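Local coordinates for probable chemoreceptor (Methyl-accepting chemotaxis) transmembrane protein (Rhizobium meliloti, PDB 6D8V) that senses quaternary ammonium compounds through its ligand-binding sensory domain and probably relays their presence across the membrane to steer chemotaxis, at residues Phe69-Glu75 against Phe99-Lys105; Thr89-Asn94 against Leu113-Ala118; Ala15-Ala19 against Val249-Ser253; Ile22-Gly27 against Phe252-Asp256; Glu217-Val222 against Ile234-Thr238. Residue numbers count along the deposited sequence, not the author numbering.

In the fold
Contacts 1 and 2 share one antiparallel sheet and the bound 1,1-dimethyl-prolinium. Contact 1 is a buried strand pair held by backbone hydrogen bonds and aromatic rings. Contact 2, nearer the surface, ties a glycine-rich turn to strand 111-115 by Thr, Leu and Asn side chains and one weak hydrogen bond. Contacts 3 and 4 are successive parts of one seam between helix 2-45 and strand 243-254, sharing Phe252; contact 3 is the more buried, and both are mainly apolar. Contact 5 joins helix 219-228 to the edge strand beside 243-254, meeting contact 3 where Val249 touches Val222 and Ile234, and at its exposed side a carboxylate takes over from apolar packing.

Contact 1 (Phe69-Glu75 against Phe99-Lys105). With PBE (1,1-dimethyl-prolinium), chain C.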
# COMPACT_ATOMS: atom_id res chain seq x y z
N PHE A 69 -2.87 -8.14 -2.01
CA PHE A 69 -4.21 -8.24 -2.57
C PHE A 69 -4.18 -8.51 -4.06
O PHE A 69 -5.09 -9.16 -4.59
CB PHE A 69 -5.01 -6.96 -2.29
CG PHE A 69 -6.46 -7.03 -2.71
CD1 PHE A 69 -7.42 -7.56 -1.86
CD2 PHE A 69 -6.88 -6.54 -3.95
CE1 PHE A 69 -8.75 -7.61 -2.23
CE2 PHE A 69 -8.21 -6.60 -4.33
CZ PHE A 69 -9.14 -7.13 -3.47
N GLY A 70 -3.16 -8.01 -4.75
CA GLY A 70 -3.09 -8.12 -6.19
C GLY A 70 -1.71 -7.83 -6.70
O GLY A 70 -0.89 -7.18 -6.03
N SER A 71 -1.44 -8.32 -7.91
CA SER A 71 -0.16 -8.17 -8.59
C SER A 71 -0.45 -7.71 -10.01
O SER A 71 -1.30 -8.30 -10.70
CB SER A 71 0.62 -9.49 -8.59
OG SER A 71 1.96 -9.32 -9.03
N TRP A 72 0.24 -6.67 -10.47
CA TRP A 72 -0.09 -6.07 -11.76
C TRP A 72 1.17 -5.65 -12.49
O TRP A 72 2.29 -5.74 -11.97
CB TRP A 72 -1.05 -4.89 -11.58
CG TRP A 72 -0.62 -3.96 -10.49
CD1 TRP A 72 -0.98 -4.01 -9.17
CD2 TRP A 72 0.24 -2.83 -10.62
NE1 TRP A 72 -0.40 -2.98 -8.48
CE2 TRP A 72 0.36 -2.24 -9.35
CE3 TRP A 72 0.92 -2.25 -11.69
CZ2 TRP A 72 1.13 -1.11 -9.11
CZ3 TRP A 72 1.69 -1.13 -11.46
CH2 TRP A 72 1.79 -0.57 -10.18
N PHE A 73 0.97 -5.20 -13.73
CA PHE A 73 2.04 -4.63 -14.54
C PHE A 73 1.43 -3.71 -15.59
O PHE A 73 0.66 -4.17 -16.44
CB PHE A 73 2.87 -5.72 -15.20
CG PHE A 73 3.75 -5.21 -16.31
CD1 PHE A 73 4.84 -4.40 -16.02
CD2 PHE A 73 3.47 -5.50 -17.63
CE1 PHE A 73 5.64 -3.91 -17.04
CE2 PHE A 73 4.27 -5.02 -18.65
CZ PHE A 73 5.35 -4.22 -18.35
N ALA A 74 1.79 -2.43 -15.54
CA ALA A 74 1.43 -1.47 -16.58
C ALA A 74 2.63 -1.24 -17.48
O ALA A 74 3.70 -0.85 -17.01
CB ALA A 74 0.95 -0.16 -15.97
N GLU A 75 2.45 -1.48 -18.77
CA GLU A 75 3.53 -1.45 -19.74
C GLU A 75 3.56 -0.13 -20.49
O GLU A 75 2.53 0.31 -21.02
CB GLU A 75 3.38 -2.61 -20.72
CG GLU A 75 3.99 -2.36 -22.09
CD GLU A 75 2.94 -2.15 -23.17
OE1 GLU A 75 1.78 -1.86 -22.82
OE2 GLU A 75 3.28 -2.28 -24.36
N PHE A 99 -1.02 -3.26 -22.80
CA PHE A 99 -0.74 -4.47 -22.03
C PHE A 99 -0.85 -4.15 -20.55
O PHE A 99 0.05 -3.54 -19.97
CB PHE A 99 0.63 -5.02 -22.39
CG PHE A 99 0.95 -6.33 -21.72
CD1 PHE A 99 0.01 -7.35 -21.68
CD2 PHE A 99 2.19 -6.53 -21.13
CE1 PHE A 99 0.30 -8.55 -21.06
CE2 PHE A 99 2.48 -7.73 -20.51
CZ PHE A 99 1.54 -8.75 -20.48
N THR A 100 -1.94 -4.58 -19.92
CA THR A 100 -2.23 -4.27 -18.52
C THR A 100 -2.82 -5.49 -17.83
O THR A 100 -4.03 -5.56 -17.57
CB THR A 100 -3.18 -3.07 -18.42
OG1 THR A 100 -4.26 -3.23 -19.34
CG2 THR A 100 -2.45 -1.77 -18.74
N PRO A 101 -1.99 -6.48 -17.52
CA PRO A 101 -2.48 -7.64 -16.76
C PRO A 101 -2.63 -7.31 -15.29
O PRO A 101 -1.89 -6.51 -14.72
CB PRO A 101 -1.38 -8.69 -16.96
CG PRO A 101 -0.38 -8.08 -17.91
CD PRO A 101 -0.57 -6.60 -17.86
N TYR A 102 -3.60 -7.98 -14.65
CA TYR A 102 -3.87 -7.70 -13.24
C TYR A 102 -4.48 -8.93 -12.58
O TYR A 102 -5.64 -9.26 -12.85
CB TYR A 102 -4.79 -6.50 -13.11
CG TYR A 102 -5.08 -6.12 -11.67
CD1 TYR A 102 -4.16 -6.38 -10.66
CD2 TYR A 102 -6.28 -5.50 -11.33
CE1 TYR A 102 -4.43 -6.03 -9.35
CE2 TYR A 102 -6.55 -5.15 -10.03
CZ TYR A 102 -5.63 -5.42 -9.04
OH TYR A 102 -5.91 -5.07 -7.74
N TRP A 103 -3.72 -9.57 -11.71
CA TRP A 103 -4.26 -10.60 -10.82
C TRP A 103 -4.70 -9.96 -9.51
O TRP A 103 -3.94 -9.20 -8.91
CB TRP A 103 -3.21 -11.69 -10.55
CG TRP A 103 -2.89 -12.54 -11.74
CD1 TRP A 103 -1.80 -12.43 -12.55
CD2 TRP A 103 -3.65 -13.65 -12.24
NE1 TRP A 103 -1.84 -13.39 -13.53
CE2 TRP A 103 -2.97 -14.15 -13.36
CE3 TRP A 103 -4.85 -14.25 -11.84
CZ2 TRP A 103 -3.44 -15.24 -14.09
CZ3 TRP A 103 -5.31 -15.33 -12.57
CH2 TRP A 103 -4.61 -15.81 -13.68
N SER A 104 -5.92 -10.27 -9.09
CA SER A 104 -6.50 -9.68 -7.89
C SER A 104 -7.40 -10.70 -7.22
O SER A 104 -7.69 -11.76 -7.77
CB SER A 104 -7.29 -8.41 -8.22
OG SER A 104 -8.34 -8.71 -9.13
N LYS A 105 -7.84 -10.38 -6.01
CA LYS A 105 -8.83 -11.19 -5.33
C LYS A 105 -10.23 -10.65 -5.60
O LYS A 105 -10.44 -9.46 -5.82
CB LYS A 105 -8.57 -11.23 -3.83
CG LYS A 105 -7.15 -11.61 -3.48
CD LYS A 105 -7.09 -12.69 -2.41
CE LYS A 105 -5.64 -12.99 -2.08
NZ LYS A 105 -4.95 -11.77 -1.58
N PBE C . -4.25 -1.57 -10.06
CD PBE C . -3.00 -1.19 -10.05
CA PBE C . -4.97 -0.23 -10.05
CB PBE C . -4.13 0.59 -11.11
CG PBE C . -2.95 0.14 -11.00
CE PBE C . -4.53 -2.35 -11.28
CF PBE C . -4.57 -2.34 -8.84
C PBE C . -6.38 -0.25 -10.38
O PBE C . -6.94 0.82 -10.72
OXT PBE C . -7.05 -1.31 -10.32
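Tyr102 lays one ring face over the CE methyl of the 1,1-dimethyl-prolinium, while the same ring receives the edge of the Trp72 five-membered ring in an offset edge-to-face pair (centroids 5.7 Å apart, planes at 78°). Trp72 sets a face against the ligand, its NE1 lying 3.5 Å from PBE CD, and that NE1 is hydrogen-bonded to Asp171. These side chains sit on a nearly exact antiparallel pairing of 70-75 with 101-105 (172°, axes 4.7 Å apart). Ser71 N to Trp103 O (2.8 Å) and Trp103 N to Ser71 O (2.9 Å) make the hydrogen-bonded pair, and Phe73 N to Pro101 O (3.3 Å) continues it. Trp72 and Tyr102, a non-hydrogen-bonded pair, share the ligand-facing side. Gly70 suits its place because a CB would collide with Tyr102 CE1 and Trp103 O. At the far end Glu75 OE1 accepts from Phe99 N (3.1 Å), and Phe73 CE2 packs on Phe99 CD2 (3.6 Å); at the other, Lys105 CB sits over the Phe69 ring as a CH-pi contact. Glu143 N and Gly144 N hydrogen-bond the ligand; its quaternary ammonium, charged but without N-H, is probably held by aromatic faces through electrostatic and van der Waals contact.

Contact 2 (Thr89-Asn94 against Leu113-Ala118); sequences TERGGN and LSTFKA. With PBE (1,1-dimethyl-prolinium), chain C.
Consecutive Gly92 and Gly93 form a G1 beta bulge, both facing the residue just before the segment 89-94. Gly92 takes phi/psi 70/32, a positive phi easy for a residue without a side chain; Gly93 returns to the extended region at -108/121. Thr89 and Glu90 make a short 3-10 turn, with a weak bond from Gly92 N to Thr89 O (3.3 Å). Leu113 lies in strand 111-115, and the chain stays extended through Phe116 (-140/168). The two segments run in roughly the same direction without pairing as strands; the nearest CA atoms are those of Glu90 and Leu113 (7.1 Å) and of Asn94 and Thr115 (5.8 Å). Thr115 (m) points at the turn: its CG2 meets Asn94 CB at 3.3 Å, and its OG1 donates to Ser114 O (2.5 Å). Thr89 CG2 lies 3.3 Å from Leu113 O, and Leu113 CD1 reaches Glu90 CA at 4.2 Å. Asn94 (chi1 p) sends ND2 to Phe116 O, a weak bond of 3.2 Å, while its OD1 accepts from Ala98 N; Phe116 O also accepts from Thr100 OG1. Phe116 (p) faces away from the turn and puts a ring face over the ligand, CD1 to PBE CE 3.4 Å; in this PDC sensor domain the bulged turn thus packs on a pocket-lining segment. Strand 101-105 lies beside 111-115, where Ser114 bonds Tyr102 through the backbone as Gly92 does Thr100, and Leu113 touches Ile55 of helix 51-58.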
# COMPACT_ATOMS: atom_id res chain seq x y z
N THR A 89 -8.90 -9.67 -22.32
CA THR A 89 -8.50 -9.71 -20.92
C THR A 89 -7.61 -10.91 -20.62
O THR A 89 -6.73 -10.84 -19.75
CB THR A 89 -9.74 -9.71 -20.03
OG1 THR A 89 -10.40 -8.45 -20.13
CG2 THR A 89 -9.36 -9.97 -18.58
N GLU A 90 -7.82 -12.02 -21.32
CA GLU A 90 -6.97 -13.19 -21.14
C GLU A 90 -5.56 -12.99 -21.70
O GLU A 90 -4.70 -13.84 -21.46
CB GLU A 90 -7.63 -14.42 -21.76
CG GLU A 90 -8.87 -14.92 -21.01
CD GLU A 90 -10.15 -14.16 -21.35
OE1 GLU A 90 -10.06 -12.99 -21.80
OE2 GLU A 90 -11.25 -14.72 -21.17
N ARG A 91 -5.32 -11.90 -22.43
CA ARG A 91 -3.99 -11.55 -22.92
C ARG A 91 -3.57 -10.15 -22.47
O ARG A 91 -2.72 -9.52 -23.11
CB ARG A 91 -3.93 -11.66 -24.45
CG ARG A 91 -3.72 -13.09 -24.97
CD ARG A 91 -4.24 -13.26 -26.40
NE ARG A 91 -3.48 -12.53 -27.41
CZ ARG A 91 -2.52 -13.06 -28.16
NH1 ARG A 91 -2.19 -14.34 -28.01
NH2 ARG A 91 -1.88 -12.32 -29.05
N GLY A 92 -4.16 -9.64 -21.39
CA GLY A 92 -3.75 -8.37 -20.82
C GLY A 92 -4.07 -7.14 -21.64
O GLY A 92 -3.32 -6.16 -21.59
N GLY A 93 -5.18 -7.15 -22.38
CA GLY A 93 -5.56 -5.99 -23.18
C GLY A 93 -6.75 -5.22 -22.65
O GLY A 93 -7.85 -5.77 -22.50
N ASN A 94 -6.56 -3.94 -22.36
CA ASN A 94 -7.64 -3.08 -21.91
C ASN A 94 -8.34 -2.44 -23.11
O ASN A 94 -7.92 -2.58 -24.26
CB ASN A 94 -7.10 -2.00 -20.96
CG ASN A 94 -6.16 -1.03 -21.66
OD1 ASN A 94 -5.70 -1.29 -22.77
ND2 ASN A 94 -5.87 0.09 -21.00
N LEU A 113 -8.22 -12.68 -13.24
CA LEU A 113 -7.41 -11.89 -14.16
C LEU A 113 -8.22 -10.68 -14.61
O LEU A 113 -9.18 -10.83 -15.37
CB LEU A 113 -6.98 -12.74 -15.36
CG LEU A 113 -5.62 -12.44 -16.00
CD1 LEU A 113 -5.44 -13.31 -17.23
CD2 LEU A 113 -5.47 -10.96 -16.34
N SER A 114 -7.82 -9.50 -14.17
CA SER A 114 -8.52 -8.28 -14.51
C SER A 114 -7.73 -7.50 -15.56
O SER A 114 -6.80 -8.02 -16.19
CB SER A 114 -8.77 -7.45 -13.25
OG SER A 114 -9.24 -8.28 -12.19
N THR A 115 -8.11 -6.24 -15.77
CA THR A 115 -7.36 -5.33 -16.62
C THR A 115 -7.78 -3.92 -16.25
O THR A 115 -8.90 -3.69 -15.78
CB THR A 115 -7.61 -5.59 -18.11
OG1 THR A 115 -7.23 -6.94 -18.43
CG2 THR A 115 -6.79 -4.63 -18.95
N PHE A 116 -6.86 -2.98 -16.45
CA PHE A 116 -7.04 -1.62 -15.96
C PHE A 116 -6.55 -0.63 -17.00
O PHE A 116 -5.89 -0.99 -17.98
CB PHE A 116 -6.31 -1.41 -14.63
CG PHE A 116 -4.85 -1.76 -14.68
CD1 PHE A 116 -4.43 -3.08 -14.62
CD2 PHE A 116 -3.90 -0.76 -14.77
CE1 PHE A 116 -3.08 -3.39 -14.66
CE2 PHE A 116 -2.55 -1.07 -14.81
CZ PHE A 116 -2.14 -2.39 -14.76
N LYS A 117 -6.88 0.65 -16.78
CA LYS A 117 -6.48 1.71 -17.69
C LYS A 117 -5.07 2.18 -17.38
O LYS A 117 -4.64 2.22 -16.23
CB LYS A 117 -7.45 2.89 -17.61
CG LYS A 117 -6.95 4.13 -18.36
CD LYS A 117 -7.85 5.34 -18.18
CE LYS A 117 -7.27 6.54 -18.94
NZ LYS A 117 -8.20 7.71 -18.98
N ALA A 118 -4.35 2.56 -18.44
CA ALA A 118 -2.95 2.97 -18.33
C ALA A 118 -2.88 4.46 -18.01
O ALA A 118 -2.60 5.31 -18.86
CB ALA A 118 -2.19 2.64 -19.60
N PBE C . -4.25 -1.57 -10.06
CD PBE C . -3.00 -1.19 -10.05
CA PBE C . -4.97 -0.23 -10.05
CB PBE C . -4.13 0.59 -11.11
CG PBE C . -2.95 0.14 -11.00
CE PBE C . -4.53 -2.35 -11.28
CF PBE C . -4.57 -2.34 -8.84
C PBE C . -6.38 -0.25 -10.38
O PBE C . -6.94 0.82 -10.72
OXT PBE C . -7.05 -1.31 -10.32

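Contact 3 (Ala15-Ala19 against Val249-Ser253); sequences ARAIA and VYPFS
This is helix-on-sheet packing, in which the long helix 2-45 lies against strand 243-254 of the four-stranded antiparallel sheet. The helical segment 15-19 (phi/psi near -63/-41, Ala19 N to Ala15 O 2.8 Å) and the extended segment 249-253 run in roughly the same direction, crossing at -34° with axes 9.2 Å apart. Nearest CA pairs are Ala15 with Tyr250 (6.4 Å) and Ala19 with Phe252 (6.3 Å). Alternation along the strand turns Tyr250 (chi1 t) and Phe252 (chi1 p) toward the helix, while Val249 and Pro251 point away, Val249 meeting helix 219-228. Each aromatic ring receives an alanine methyl over its face: Ala15 CB is 3.9 Å from the Tyr250 centroid and Ala19 CB 3.7 Å from that of Phe252, both CH-pi contacts. Ala19 CB also meets the Tyr250 edge, 4.1 Å from CE2. At the exposed side, Arg16 NH1 makes a weak 2.8 Å hydrogen bond to Tyr250 OH. Small alanines let broad rings press close to the helix, so apolar contact dominates and the tyrosine hydroxyl finds a polar partner at the exposed edge.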
# COMPACT_ATOMS: atom_id res chain seq x y z
N ALA A 15 3.23 0.80 19.90
CA ALA A 15 3.38 1.31 18.54
C ALA A 15 4.67 0.83 17.91
O ALA A 15 4.69 0.49 16.72
CB ALA A 15 3.31 2.84 18.51
N ARG A 16 5.76 0.79 18.69
CA ARG A 16 7.01 0.22 18.20
C ARG A 16 6.80 -1.22 17.73
O ARG A 16 7.29 -1.62 16.67
CB ARG A 16 8.09 0.31 19.28
CG ARG A 16 9.43 -0.34 18.93
CD ARG A 16 10.61 0.41 19.56
NE ARG A 16 10.34 0.85 20.93
CZ ARG A 16 10.18 2.13 21.30
NH1 ARG A 16 10.27 3.10 20.40
NH2 ARG A 16 9.93 2.43 22.57
N ALA A 17 6.04 -2.01 18.50
CA ALA A 17 5.71 -3.37 18.08
C ALA A 17 4.88 -3.38 16.80
O ALA A 17 5.13 -4.19 15.90
CB ALA A 17 4.96 -4.09 19.20
N ILE A 18 3.87 -2.51 16.70
CA ILE A 18 2.99 -2.49 15.53
C ILE A 18 3.76 -2.07 14.29
O ILE A 18 3.56 -2.61 13.20
CB ILE A 18 1.79 -1.56 15.76
CG1 ILE A 18 0.90 -2.06 16.92
CG2 ILE A 18 1.00 -1.35 14.45
CD1 ILE A 18 0.48 -3.51 16.80
N ALA A 19 4.66 -1.09 14.45
CA ALA A 19 5.37 -0.53 13.31
C ALA A 19 6.31 -1.56 12.69
O ALA A 19 6.44 -1.64 11.46
CB ALA A 19 6.14 0.72 13.73
N VAL A 249 0.73 9.40 18.39
CA VAL A 249 1.11 9.23 16.99
C VAL A 249 2.56 8.77 16.94
O VAL A 249 3.41 9.30 17.66
CB VAL A 249 0.88 10.52 16.19
CG1 VAL A 249 -0.44 11.15 16.59
CG2 VAL A 249 2.01 11.49 16.44
N TYR A 250 2.83 7.79 16.09
CA TYR A 250 4.14 7.13 16.05
C TYR A 250 4.55 6.95 14.59
O TYR A 250 4.15 5.99 13.93
CB TYR A 250 4.09 5.79 16.78
CG TYR A 250 5.42 5.14 17.06
CD1 TYR A 250 6.13 5.43 18.23
CD2 TYR A 250 5.96 4.19 16.19
CE1 TYR A 250 7.34 4.82 18.50
CE2 TYR A 250 7.17 3.58 16.45
CZ TYR A 250 7.86 3.90 17.61
OH TYR A 250 9.08 3.28 17.86
N PRO A 251 5.34 7.89 14.06
CA PRO A 251 5.87 7.70 12.70
C PRO A 251 6.87 6.56 12.67
O PRO A 251 7.53 6.25 13.66
CB PRO A 251 6.56 9.04 12.40
CG PRO A 251 6.80 9.66 13.73
CD PRO A 251 5.68 9.20 14.62
N PHE A 252 6.95 5.91 11.50
CA PHE A 252 7.92 4.85 11.29
C PHE A 252 8.18 4.71 9.79
O PHE A 252 7.23 4.72 9.00
CB PHE A 252 7.45 3.52 11.89
CG PHE A 252 6.23 2.95 11.22
CD1 PHE A 252 4.97 3.45 11.51
CD2 PHE A 252 6.34 1.92 10.31
CE1 PHE A 252 3.85 2.94 10.91
CE2 PHE A 252 5.22 1.40 9.70
CZ PHE A 252 3.97 1.90 10.00
N SER A 253 9.45 4.57 9.43
CA SER A 253 9.84 4.49 8.02
C SER A 253 9.53 3.13 7.43
O SER A 253 9.73 2.09 8.06
CB SER A 253 11.34 4.76 7.87
OG SER A 253 11.61 6.15 7.90

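Contact 4 (Ile22-Gly27 against Phe252-Asp256)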
# COMPACT_ATOMS: atom_id res chain seq x y z
N ILE A 22 4.12 -3.95 10.58
CA ILE A 22 3.72 -3.35 9.32
C ILE A 22 4.93 -3.15 8.42
O ILE A 22 4.93 -3.52 7.24
CB ILE A 22 2.96 -2.03 9.55
CG1 ILE A 22 1.69 -2.28 10.36
CG2 ILE A 22 2.59 -1.39 8.23
CD1 ILE A 22 0.78 -3.28 9.70
N ALA A 23 6.00 -2.57 8.96
CA ALA A 23 7.19 -2.30 8.15
C ALA A 23 7.78 -3.60 7.59
O ALA A 23 8.24 -3.63 6.45
CB ALA A 23 8.22 -1.54 8.97
N GLY A 24 7.77 -4.67 8.39
CA GLY A 24 8.24 -5.94 7.88
C GLY A 24 7.39 -6.47 6.75
O GLY A 24 7.88 -6.77 5.66
N SER A 25 6.08 -6.58 6.99
CA SER A 25 5.17 -6.98 5.93
C SER A 25 5.37 -6.14 4.66
O SER A 25 5.49 -6.70 3.56
CB SER A 25 3.72 -6.89 6.42
OG SER A 25 3.56 -7.59 7.64
N VAL A 26 5.44 -4.81 4.81
CA VAL A 26 5.64 -3.94 3.65
C VAL A 26 6.96 -4.27 2.95
O VAL A 26 7.00 -4.49 1.73
CB VAL A 26 5.60 -2.46 4.06
CG1 VAL A 26 6.14 -1.61 2.91
CG2 VAL A 26 4.17 -2.03 4.38
N GLY A 27 8.06 -4.27 3.72
CA GLY A 27 9.37 -4.53 3.13
C GLY A 27 9.42 -5.86 2.38
O GLY A 27 10.04 -5.97 1.32
N PHE A 252 6.95 5.91 11.50
CA PHE A 252 7.92 4.85 11.29
C PHE A 252 8.18 4.71 9.79
O PHE A 252 7.23 4.72 9.00
CB PHE A 252 7.45 3.52 11.89
CG PHE A 252 6.23 2.95 11.22
CD1 PHE A 252 4.97 3.45 11.51
CD2 PHE A 252 6.34 1.92 10.31
CE1 PHE A 252 3.85 2.94 10.91
CE2 PHE A 252 5.22 1.40 9.70
CZ PHE A 252 3.97 1.90 10.00
N SER A 253 9.45 4.57 9.43
CA SER A 253 9.84 4.49 8.02
C SER A 253 9.53 3.13 7.43
O SER A 253 9.73 2.09 8.06
CB SER A 253 11.34 4.76 7.87
OG SER A 253 11.61 6.15 7.90
N LEU A 254 9.12 3.11 6.20
CA LEU A 254 8.76 1.89 5.60
C LEU A 254 9.94 1.56 4.83
O LEU A 254 10.56 2.45 4.37
CB LEU A 254 7.66 2.11 4.64
CG LEU A 254 6.31 2.50 5.16
CD1 LEU A 254 5.43 2.49 3.99
CD2 LEU A 254 5.86 1.50 6.13
N PRO A 255 10.27 0.21 4.73
CA PRO A 255 11.60 -0.03 4.26
C PRO A 255 12.10 0.39 2.95
O PRO A 255 13.13 1.02 3.03
CB PRO A 255 11.56 -1.49 4.10
CG PRO A 255 11.03 -1.88 5.33
CD PRO A 255 9.79 -1.18 5.15
N ASP A 256 11.49 0.13 1.82
CA ASP A 256 12.21 0.36 0.59
C ASP A 256 11.65 1.36 -0.32
O ASP A 256 12.22 1.66 -1.28
CB ASP A 256 12.38 -0.91 -0.15
CG ASP A 256 13.21 -1.90 0.57
OD1 ASP A 256 14.23 -1.50 1.07
OD2 ASP A 256 12.87 -3.09 0.62
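The part of helix 2-45 at 22-27 and the part of strand 243-254 at 252-254 run almost parallel, at 12°, with axes 8.4 Å apart; the chain then bends at Pro255 (phi/psi -61/-52). The nearest CA pairs are Ala23 with Leu254 (5.2 Å) and Gly27 with Pro255 (5.1 Å), one helical turn apart. No hydrogen bond crosses the contact. Ile22 CG2 meets the edge of the Phe252 ring, 4.0 Å from CZ, and Ala23 CB lies 4.2 Å from Phe252 CD2. Pro255 CD comes within 3.2 Å of Ala23 O, a carbonyl already bonded to Gly27 N (2.8 Å), and within 4.3 Å of Val26 CG1. Val26 CG2 touches Leu254 CD2 at 4.3 Å. Gly27 is well chosen, since a CB there would fall 2.9 Å from Pro255 CG; with the small Ala23 it permits the proline ring to lie against the helix. Ile22, Phe252 and Leu254 rest on Trp261 of strand 259-268; Asp256 touches Tyr156, and Val26 reaches Ile154 of strand 149-160, so helix 2-45 here touches both sheets.

Contact 5 (Glu217-Val222 against Ile234-Thr238); sequences EGVESV and IENLT
Glu217 and Gly218 lead into helix 219-228, and across from them the segment 234-238 is a strand that turns a corner at Asn236 (phi/psi 53/76). Glu217 is extended at -64/148; Gly218, at the N-cap position, takes 73/25, in the left-handed region where glycine is at ease; 219-222 are helical. CA atoms lie 6.4 Å apart at Glu217 and Leu237, and 5.3 Å at Gly218 and Ile234. Glu217 (chi1 m, chi2 t) stretches over Leu237, with OE1 3.3 Å from its CB, and OE1 accepts a straight bond from Thr238 N (3.1 Å, 166°) and a weak one from Thr238 OG1 (3.5 Å). The backbone carbonyl of Glu217 accepts from Tyr214 OH. At the helix start Gly218 O takes a weak bond from Val222 N (3.3 Å), and Glu220 N is bonded by a TRS molecule, probably from the crystallisation liquor. Asn236 N, at the corner, is bound by Asp246 OD1 of the adjoining strand. Ile234 (m, t) supplies the apolar half: CG2 is 3.3 Å from Gly218 CA, and CD1 lies 4.2 Å from Val222 CG2. A CB on Gly218 would strike Ile234 CG2. The absent side chain thus permits the helix start to lie close to the strand, and one carboxylate oxygen, OE1, satisfies the amide of Thr238 and only weakly its hydroxyl, at the exposed end of an apolar contact.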
# COMPACT_ATOMS: atom_id res chain seq x y z
N GLU A 217 -9.01 16.22 16.29
CA GLU A 217 -8.26 16.92 17.32
C GLU A 217 -6.78 16.58 17.21
O GLU A 217 -6.39 15.48 16.80
CB GLU A 217 -8.80 16.56 18.70
CG GLU A 217 -10.26 16.95 18.87
CD GLU A 217 -10.71 16.97 20.31
OE1 GLU A 217 -11.53 16.12 20.70
OE2 GLU A 217 -10.23 17.85 21.06
N GLY A 218 -5.94 17.55 17.57
CA GLY A 218 -4.50 17.34 17.53
C GLY A 218 -3.90 17.29 16.14
O GLY A 218 -2.83 16.70 15.96
N VAL A 219 -4.55 17.92 15.16
CA VAL A 219 -4.11 17.82 13.77
C VAL A 219 -2.68 18.35 13.61
O VAL A 219 -1.85 17.73 12.93
CB VAL A 219 -5.10 18.55 12.85
CG1 VAL A 219 -5.11 20.06 13.15
CG2 VAL A 219 -4.82 18.26 11.38
N GLU A 220 -2.37 19.49 14.23
CA GLU A 220 -1.05 20.08 14.03
C GLU A 220 0.05 19.16 14.54
O GLU A 220 1.12 19.06 13.92
CB GLU A 220 -0.97 21.44 14.71
CG GLU A 220 -1.30 22.62 13.80
CD GLU A 220 -0.17 22.97 12.85
OE1 GLU A 220 0.96 22.49 13.06
OE2 GLU A 220 -0.41 23.74 11.90
N SER A 221 -0.18 18.46 15.65
CA SER A 221 0.83 17.54 16.15
C SER A 221 1.07 16.41 15.15
O SER A 221 2.22 15.98 14.96
CB SER A 221 0.42 16.99 17.51
OG SER A 221 0.53 17.99 18.51
N VAL A 222 0.02 15.93 14.48
CA VAL A 222 0.20 14.96 13.41
C VAL A 222 1.14 15.51 12.34
O VAL A 222 2.09 14.84 11.92
CB VAL A 222 -1.16 14.56 12.81
CG1 VAL A 222 -0.97 13.70 11.58
CG2 VAL A 222 -1.99 13.82 13.85
N ILE A 234 -1.43 13.53 21.49
CA ILE A 234 -2.57 14.43 21.57
C ILE A 234 -3.31 14.12 22.86
O ILE A 234 -3.76 12.99 23.07
CB ILE A 234 -3.48 14.26 20.34
CG1 ILE A 234 -2.60 14.20 19.09
CG2 ILE A 234 -4.46 15.41 20.23
CD1 ILE A 234 -3.34 13.90 17.81
N GLU A 235 -3.42 15.12 23.75
CA GLU A 235 -3.95 14.89 25.08
C GLU A 235 -5.43 15.24 25.14
O GLU A 235 -5.86 16.28 24.62
CB GLU A 235 -3.18 15.69 26.12
CG GLU A 235 -1.75 15.24 26.34
CD GLU A 235 -1.06 16.00 27.46
OE1 GLU A 235 -1.44 17.17 27.72
OE2 GLU A 235 -0.15 15.43 28.09
N ASN A 236 -6.18 14.36 25.74
CA ASN A 236 -7.57 14.60 25.96
C ASN A 236 -8.41 14.97 24.79
O ASN A 236 -8.68 16.13 24.59
CB ASN A 236 -7.83 15.55 27.09
CG ASN A 236 -8.96 15.07 27.92
OD1 ASN A 236 -9.78 14.31 27.48
ND2 ASN A 236 -8.99 15.48 29.14
N LEU A 237 -8.75 14.00 23.96
CA LEU A 237 -9.70 14.26 22.91
C LEU A 237 -10.82 13.31 23.08
O LEU A 237 -10.65 12.28 23.71
CB LEU A 237 -9.10 14.13 21.54
CG LEU A 237 -7.94 13.23 21.27
CD1 LEU A 237 -8.50 12.05 20.58
CD2 LEU A 237 -7.09 13.96 20.30
N THR A 238 -11.99 13.71 22.59
CA THR A 238 -13.26 13.04 22.89
C THR A 238 -14.08 12.61 21.73
O THR A 238 -14.38 13.40 20.88
CB THR A 238 -14.13 14.00 23.65
OG1 THR A 238 -13.76 15.32 23.24
CG2 THR A 238 -13.87 13.86 25.09